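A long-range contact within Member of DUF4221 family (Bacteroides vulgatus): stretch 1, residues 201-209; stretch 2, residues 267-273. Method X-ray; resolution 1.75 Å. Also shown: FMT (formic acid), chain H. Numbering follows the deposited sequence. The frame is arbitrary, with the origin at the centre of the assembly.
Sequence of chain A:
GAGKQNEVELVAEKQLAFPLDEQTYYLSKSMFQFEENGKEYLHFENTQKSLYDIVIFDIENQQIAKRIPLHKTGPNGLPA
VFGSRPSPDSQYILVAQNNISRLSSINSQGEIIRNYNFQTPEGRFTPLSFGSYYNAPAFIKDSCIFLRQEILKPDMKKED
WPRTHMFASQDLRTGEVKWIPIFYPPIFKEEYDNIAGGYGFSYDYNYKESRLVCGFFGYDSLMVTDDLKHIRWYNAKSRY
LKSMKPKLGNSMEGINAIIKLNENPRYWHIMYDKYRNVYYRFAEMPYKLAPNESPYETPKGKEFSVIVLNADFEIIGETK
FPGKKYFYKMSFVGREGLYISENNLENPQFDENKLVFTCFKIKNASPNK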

ATOM      1  N   PHE A 201       3.526  -5.028  -7.023  1.00 22.64           N
ATOM      2  CA  PHE A 201       4.416  -3.954  -6.616  1.00 22.79           C
ATOM      3  C   PHE A 201       3.725  -2.978  -5.699  1.00 21.72           C
ATOM      4  O   PHE A 201       2.503  -2.840  -5.737  1.00 23.94           O
ATOM      5  N   SER A 202       4.526  -2.307  -4.885  1.00 21.94           N
ATOM      6  CA  SER A 202       4.100  -1.180  -4.077  1.00 22.61           C
ATOM      7  C   SER A 202       4.638   0.079  -4.727  1.00 22.23           C
ATOM      8  O   SER A 202       5.596   0.041  -5.506  1.00 25.64           O
ATOM      9  N   TYR A 203       4.026   1.219  -4.445  1.00 22.62           N
ATOM     10  CA  TYR A 203       4.523   2.470  -5.026  1.00 23.44           C
ATOM     11  C   TYR A 203       4.184   3.602  -4.071  1.00 24.20           C
ATOM     12  O   TYR A 203       3.320   3.476  -3.201  1.00 23.62           O
ATOM     13  N   ASP A 204       4.866   4.709  -4.251  1.00 25.18           N
ATOM     14  CA  ASP A 204       4.511   5.929  -3.575  1.00 25.38           C
ATOM     15  C   ASP A 204       4.842   7.100  -4.488  1.00 26.38           C
ATOM     16  O   ASP A 204       5.579   6.954  -5.463  1.00 25.74           O
ATOM     17  N   TYR A 205       4.268   8.251  -4.164  1.00 26.86           N
ATOM     18  CA  TYR A 205       4.422   9.441  -4.985  1.00 26.46           C
ATOM     19  C   TYR A 205       4.926  10.591  -4.123  1.00 26.81           C
ATOM     20  O   TYR A 205       4.340  10.906  -3.110  1.00 27.55           O
ATOM     21  N   ASN A 206       6.012  11.197  -4.566  1.00 28.95           N
ATOM     22  CA  ASN A 206       6.703  12.286  -3.884  1.00 30.12           C
ATOM     23  C   ASN A 206       6.263  13.569  -4.584  1.00 32.28           C
ATOM     24  O   ASN A 206       6.672  13.840  -5.709  1.00 32.79           O
ATOM     25  N   TYR A 207       5.381  14.322  -3.941  1.00 31.51           N
ATOM     26  CA  TYR A 207       4.814  15.531  -4.562  1.00 32.00           C
ATOM     27  C   TYR A 207       5.814  16.671  -4.636  1.00 34.13           C
ATOM     28  O   TYR A 207       5.737  17.503  -5.528  1.00 37.40           O
ATOM     29  N   LYS A 208       6.756  16.698  -3.703  1.00 33.81           N
ATOM     30  CA  LYS A 208       7.829  17.701  -3.726  1.00 37.14           C
ATOM     31  C   LYS A 208       8.571  17.692  -5.061  1.00 38.69           C
ATOM     32  O   LYS A 208       8.838  18.747  -5.650  1.00 39.06           O
ATOM     33  N   GLU A 209       8.944  16.502  -5.525  1.00 36.96           N
ATOM     34  CA  GLU A 209       9.738  16.363  -6.752  1.00 37.79           C
ATOM     35  C   GLU A 209       8.920  15.830  -7.921  1.00 37.07           C
ATOM     36  O   GLU A 209       9.485  15.590  -8.985  1.00 39.94           O
ATOM     37  N   TYR A 267      10.128  -8.218  -1.046  1.00 24.32           N
ATOM     38  CA  TYR A 267       9.943  -6.853  -0.598  1.00 24.11           C
ATOM     39  C   TYR A 267       8.440  -6.590  -0.447  1.00 24.32           C
ATOM     40  O   TYR A 267       7.591  -7.334  -0.971  1.00 23.40           O
ATOM     41  N   TRP A 268       8.123  -5.533   0.304  1.00 24.57           N
ATOM     42  CA  TRP A 268       6.722  -5.142   0.505  1.00 22.95           C
ATOM     43  C   TRP A 268       6.606  -3.629   0.269  1.00 24.19           C
ATOM     44  O   TRP A 268       6.936  -3.195  -0.833  1.00 23.84           O
ATOM     45  N   HIS A 269       6.180  -2.825   1.255  1.00 23.60           N
ATOM     46  CA  HIS A 269       5.970  -1.402   1.021  1.00 23.62           C
ATOM     47  C   HIS A 269       7.217  -0.689   0.505  1.00 24.11           C
ATOM     48  O   HIS A 269       8.344  -0.955   0.960  1.00 23.84           O
ATOM     49  N   ILE A 270       7.002   0.264  -0.393  1.00 23.25           N
ATOM     50  CA  ILE A 270       7.911   1.389  -0.536  1.00 26.60           C
ATOM     51  C   ILE A 270       7.131   2.634  -0.092  1.00 24.43           C
ATOM     52  O   ILE A 270       6.016   2.879  -0.538  1.00 25.59           O
HETATM   53  N   MSE A 271       7.729   3.421   0.799  1.00 25.01           N
HETATM   54  CA  MSE A 271       7.046   4.556   1.403  1.00 26.06           C
HETATM   55  C   MSE A 271       7.944   5.778   1.392  1.00 28.35           C
HETATM   56  O   MSE A 271       9.092   5.716   1.829  1.00 29.88           O
ATOM     57  N   TYR A 272       7.403   6.899   0.924  1.00 26.22           N
ATOM     58  CA  TYR A 272       8.102   8.168   0.970  1.00 26.94           C
ATOM     59  C   TYR A 272       7.776   8.888   2.264  1.00 27.00           C
ATOM     60  O   TYR A 272       6.630   8.916   2.681  1.00 26.20           O
ATOM     61  N   ASP A 273       8.802   9.440   2.908  1.00 27.34           N
ATOM     62  CA  ASP A 273       8.669  10.241   4.116  1.00 29.34           C
ATOM     63  C   ASP A 273       8.838  11.713   3.700  1.00 31.09           C
ATOM     64  O   ASP A 273       9.969  12.167   3.444  1.00 33.11           O
TER

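Two strands run almost exactly parallel here, their directions only 3° apart, yet the hydrogen bonds between them join side chain to backbone rather than backbone to backbone. S202 and D204 point toward the second strand and accept its amides: I270 N donates to S202 OG at 3.0 Å, and Y272 N donates to D204 OD2 at 2.8 Å, both nearly linear. The short serine, chi1 t, just spans the gap; aspartate, with chi1 between wells at -149°, brings a carboxylate oxygen to the amide two residues farther on. Its other oxygen turns back to its own strand, where Y205 N donates to D204 OD1 at 2.8 Å. A water donates to both D204 OD2 (2.8 Å) and Y272 O (2.9 Å), tying the carboxylate to the same residue twice.

Between these polar links, I270 (t, p) points sideways and its end leads away, but its CG2 methyl packs 3.6 Å from Y203 CA. Farther along, Y272, chi1 t, points toward stretch 1 and offers a broad ring face to N206 (t): N206 CB sits 3.9 Å from the ring centroid in a CH-pi contact, while N206 OD1 accepts from E209 N at 2.9 Å, bracing the turn. Y205 points away, and its OH donates to formic acid O1 at 2.7 Å.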

ATOM      1  CB  PHE A 201       5.013  -3.195  -7.808  1.00 26.95           C
ATOM      2  CG  PHE A 201       4.015  -2.421  -8.645  1.00 24.94           C
ATOM      3  CD1 PHE A 201       3.355  -3.024  -9.706  1.00 22.33           C
ATOM      4  CD2 PHE A 201       3.814  -1.067  -8.426  1.00 25.75           C
ATOM      5  CE1 PHE A 201       2.484  -2.303 -10.515  1.00 26.58           C
ATOM      6  CE2 PHE A 201       2.938  -0.335  -9.232  1.00 26.06           C
ATOM      7  CZ  PHE A 201       2.265  -0.952 -10.256  1.00 25.99           C
ATOM      8  CB  SER A 202       4.636  -1.358  -2.641  1.00 22.25           C
ATOM      9  OG  SER A 202       4.407  -0.222  -1.797  1.00 22.36           O
ATOM     10  CB  TYR A 203       3.933   2.724  -6.435  1.00 23.11           C
ATOM     11  CG  TYR A 203       2.442   2.940  -6.467  1.00 23.54           C
ATOM     12  CD1 TYR A 203       1.578   1.874  -6.552  1.00 21.50           C
ATOM     13  CD2 TYR A 203       1.907   4.216  -6.403  1.00 23.71           C
ATOM     14  CE1 TYR A 203       0.195   2.032  -6.550  1.00 23.19           C
ATOM     15  CE2 TYR A 203       0.546   4.415  -6.409  1.00 24.15           C
ATOM     16  CZ  TYR A 203      -0.320   3.331  -6.465  1.00 22.74           C
ATOM     17  OH  TYR A 203      -1.671   3.513  -6.474  1.00 25.06           O
ATOM     18  CB  ASP A 204       5.225   6.055  -2.227  1.00 24.73           C
ATOM     19  CG  ASP A 204       4.409   6.832  -1.179  1.00 28.70           C
ATOM     20  OD1 ASP A 204       3.437   7.549  -1.543  1.00 27.15           O
ATOM     21  OD2 ASP A 204       4.732   6.696   0.027  1.00 27.75           O
ATOM     22  CB  TYR A 205       3.114   9.819  -5.680  1.00 27.72           C
ATOM     23  CG  TYR A 205       3.322  10.822  -6.816  1.00 27.81           C
ATOM     24  CD1 TYR A 205       3.770  10.404  -8.056  1.00 28.01           C
ATOM     25  CD2 TYR A 205       3.061  12.186  -6.647  1.00 31.07           C
ATOM     26  CE1 TYR A 205       3.966  11.284  -9.080  1.00 30.66           C
ATOM     27  CE2 TYR A 205       3.256  13.077  -7.684  1.00 33.61           C
ATOM     28  CZ  TYR A 205       3.700  12.620  -8.895  1.00 32.69           C
ATOM     29  OH  TYR A 205       3.876  13.494  -9.944  1.00 34.91           O
ATOM     30  CB  ASN A 206       8.214  12.009  -4.025  1.00 29.69           C
ATOM     31  CG  ASN A 206       9.108  13.189  -3.651  1.00 33.31           C
ATOM     32  OD1 ASN A 206       8.666  14.333  -3.548  1.00 35.77           O
ATOM     33  ND2 ASN A 206      10.392  12.899  -3.467  1.00 34.11           N
ATOM     34  CB  TYR A 207       3.548  15.990  -3.851  1.00 32.28           C
ATOM     35  CG  TYR A 207       2.337  15.101  -4.132  1.00 30.91           C
ATOM     36  CD1 TYR A 207       1.565  15.291  -5.289  1.00 31.44           C
ATOM     37  CD2 TYR A 207       1.952  14.108  -3.241  1.00 32.01           C
ATOM     38  CE1 TYR A 207       0.469  14.508  -5.556  1.00 30.64           C
ATOM     39  CE2 TYR A 207       0.848  13.297  -3.502  1.00 29.99           C
ATOM     40  CZ  TYR A 207       0.097  13.523  -4.657  1.00 32.55           C
ATOM     41  OH  TYR A 207      -1.004  12.744  -4.941  1.00 32.45           O
ATOM     42  CB  LYS A 208       8.811  17.417  -2.581  1.00 38.08           C
ATOM     43  CG  LYS A 208      10.040  18.368  -2.475  1.00 42.72           C
ATOM     44  CD  LYS A 208      11.096  17.742  -1.524  1.00 46.99           C
ATOM     45  CE  LYS A 208      12.468  18.362  -1.652  1.00 57.25           C
ATOM     46  NZ  LYS A 208      12.643  19.490  -0.703  1.00 62.91           N
ATOM     47  CB  GLU A 209      10.938  15.427  -6.526  1.00 38.27           C
ATOM     48  CG  GLU A 209      11.883  15.848  -5.420  1.00 39.68           C
ATOM     49  CD  GLU A 209      12.614  17.158  -5.725  1.00 47.47           C
ATOM     50  OE1 GLU A 209      12.626  17.588  -6.897  1.00 44.93           O
ATOM     51  OE2 GLU A 209      13.178  17.745  -4.786  1.00 51.59           O
ATOM     52  CB  TYR A 267      10.645  -5.855  -1.546  1.00 25.35           C
ATOM     53  CG  TYR A 267      12.125  -6.152  -1.502  1.00 24.52           C
ATOM     54  CD1 TYR A 267      12.899  -5.661  -0.462  1.00 26.35           C
ATOM     55  CD2 TYR A 267      12.699  -7.050  -2.375  1.00 27.38           C
ATOM     56  CE1 TYR A 267      14.236  -6.006  -0.330  1.00 27.78           C
ATOM     57  CE2 TYR A 267      14.055  -7.394  -2.256  1.00 26.35           C
ATOM     58  CZ  TYR A 267      14.801  -6.876  -1.227  1.00 28.13           C
ATOM     59  OH  TYR A 267      16.131  -7.223  -1.091  1.00 28.41           O
ATOM     60  CB  TRP A 268       6.150  -5.652   1.843  1.00 21.14           C
ATOM     61  CG  TRP A 268       4.649  -5.746   1.851  1.00 21.13           C
ATOM     62  CD1 TRP A 268       3.781  -5.018   2.608  1.00 21.31           C
ATOM     63  CD2 TRP A 268       3.852  -6.612   1.055  1.00 20.56           C
ATOM     64  NE1 TRP A 268       2.493  -5.387   2.337  1.00 21.66           N
ATOM     65  CE2 TRP A 268       2.503  -6.357   1.376  1.00 21.29           C
ATOM     66  CE3 TRP A 268       4.141  -7.575   0.076  1.00 22.94           C
ATOM     67  CZ2 TRP A 268       1.460  -7.037   0.786  1.00 21.37           C
ATOM     68  CZ3 TRP A 268       3.076  -8.254  -0.514  1.00 24.12           C
ATOM     69  CH2 TRP A 268       1.752  -7.976  -0.156  1.00 23.64           C
ATOM     70  CB  HIS A 269       5.616  -0.633   2.297  1.00 23.10           C
ATOM     71  CG  HIS A 269       4.526  -1.218   3.133  1.00 21.68           C
ATOM     72  ND1 HIS A 269       3.223  -1.349   2.688  1.00 23.29           N
ATOM     73  CD2 HIS A 269       4.524  -1.563   4.438  1.00 22.06           C
ATOM     74  CE1 HIS A 269       2.478  -1.797   3.680  1.00 25.16           C
ATOM     75  NE2 HIS A 269       3.246  -1.946   4.753  1.00 21.28           N
ATOM     76  CB  ILE A 270       8.531   1.503  -1.971  1.00 28.04           C
ATOM     77  CG1 ILE A 270       9.573   2.652  -2.063  1.00 29.64           C
ATOM     78  CG2 ILE A 270       7.450   1.661  -3.044  1.00 27.13           C
ATOM     79  CD1 ILE A 270      10.836   2.417  -1.204  1.00 27.26           C
HETATM   80  CB  MSE A 271       6.641   4.239   2.845  1.00 26.59           C
HETATM   81  CG  MSE A 271       5.803   3.065   2.973  1.00 32.47           C
HETATM   82 SE   MSE A 271       5.273   2.835   4.847  0.75 32.47          SE
HETATM   83  CE  MSE A 271       4.744   4.267   5.315  1.00 15.82           C
ATOM     84  CB  TYR A 272       7.684   9.046  -0.217  1.00 28.58           C
ATOM     85  CG  TYR A 272       8.325  10.408  -0.201  1.00 29.20           C
ATOM     86  CD1 TYR A 272       9.687  10.534  -0.140  1.00 30.46           C
ATOM     87  CD2 TYR A 272       7.565  11.557  -0.274  1.00 31.00           C
ATOM     88  CE1 TYR A 272      10.288  11.783  -0.108  1.00 33.44           C
ATOM     89  CE2 TYR A 272       8.166  12.825  -0.248  1.00 29.43           C
ATOM     90  CZ  TYR A 272       9.517  12.928  -0.169  1.00 34.78           C
ATOM     91  OH  TYR A 272      10.156  14.162  -0.139  1.00 35.34           O
ATOM     92  CB  ASP A 273       9.768   9.817   5.109  1.00 30.03           C
ATOM     93  CG  ASP A 273       9.728  10.571   6.431  1.00 32.67           C
ATOM     94  OD1 ASP A 273       9.246  11.738   6.470  1.00 30.87           O
ATOM     95  OD2 ASP A 273      10.198   9.966   7.441  1.00 29.61           O
TER
HETATM   96  C   FMT H 406       1.846  16.681  -9.454  1.00 53.87           C
HETATM   97  O1  FMT H 406       2.793  15.890  -9.434  1.00 48.05           O
HETATM   98  O2  FMT H 406       0.980  16.750  -8.573  1.00 55.00           O
HETATM   99  O   HOH W   1       4.306   7.200   2.792  1.00 40.77           O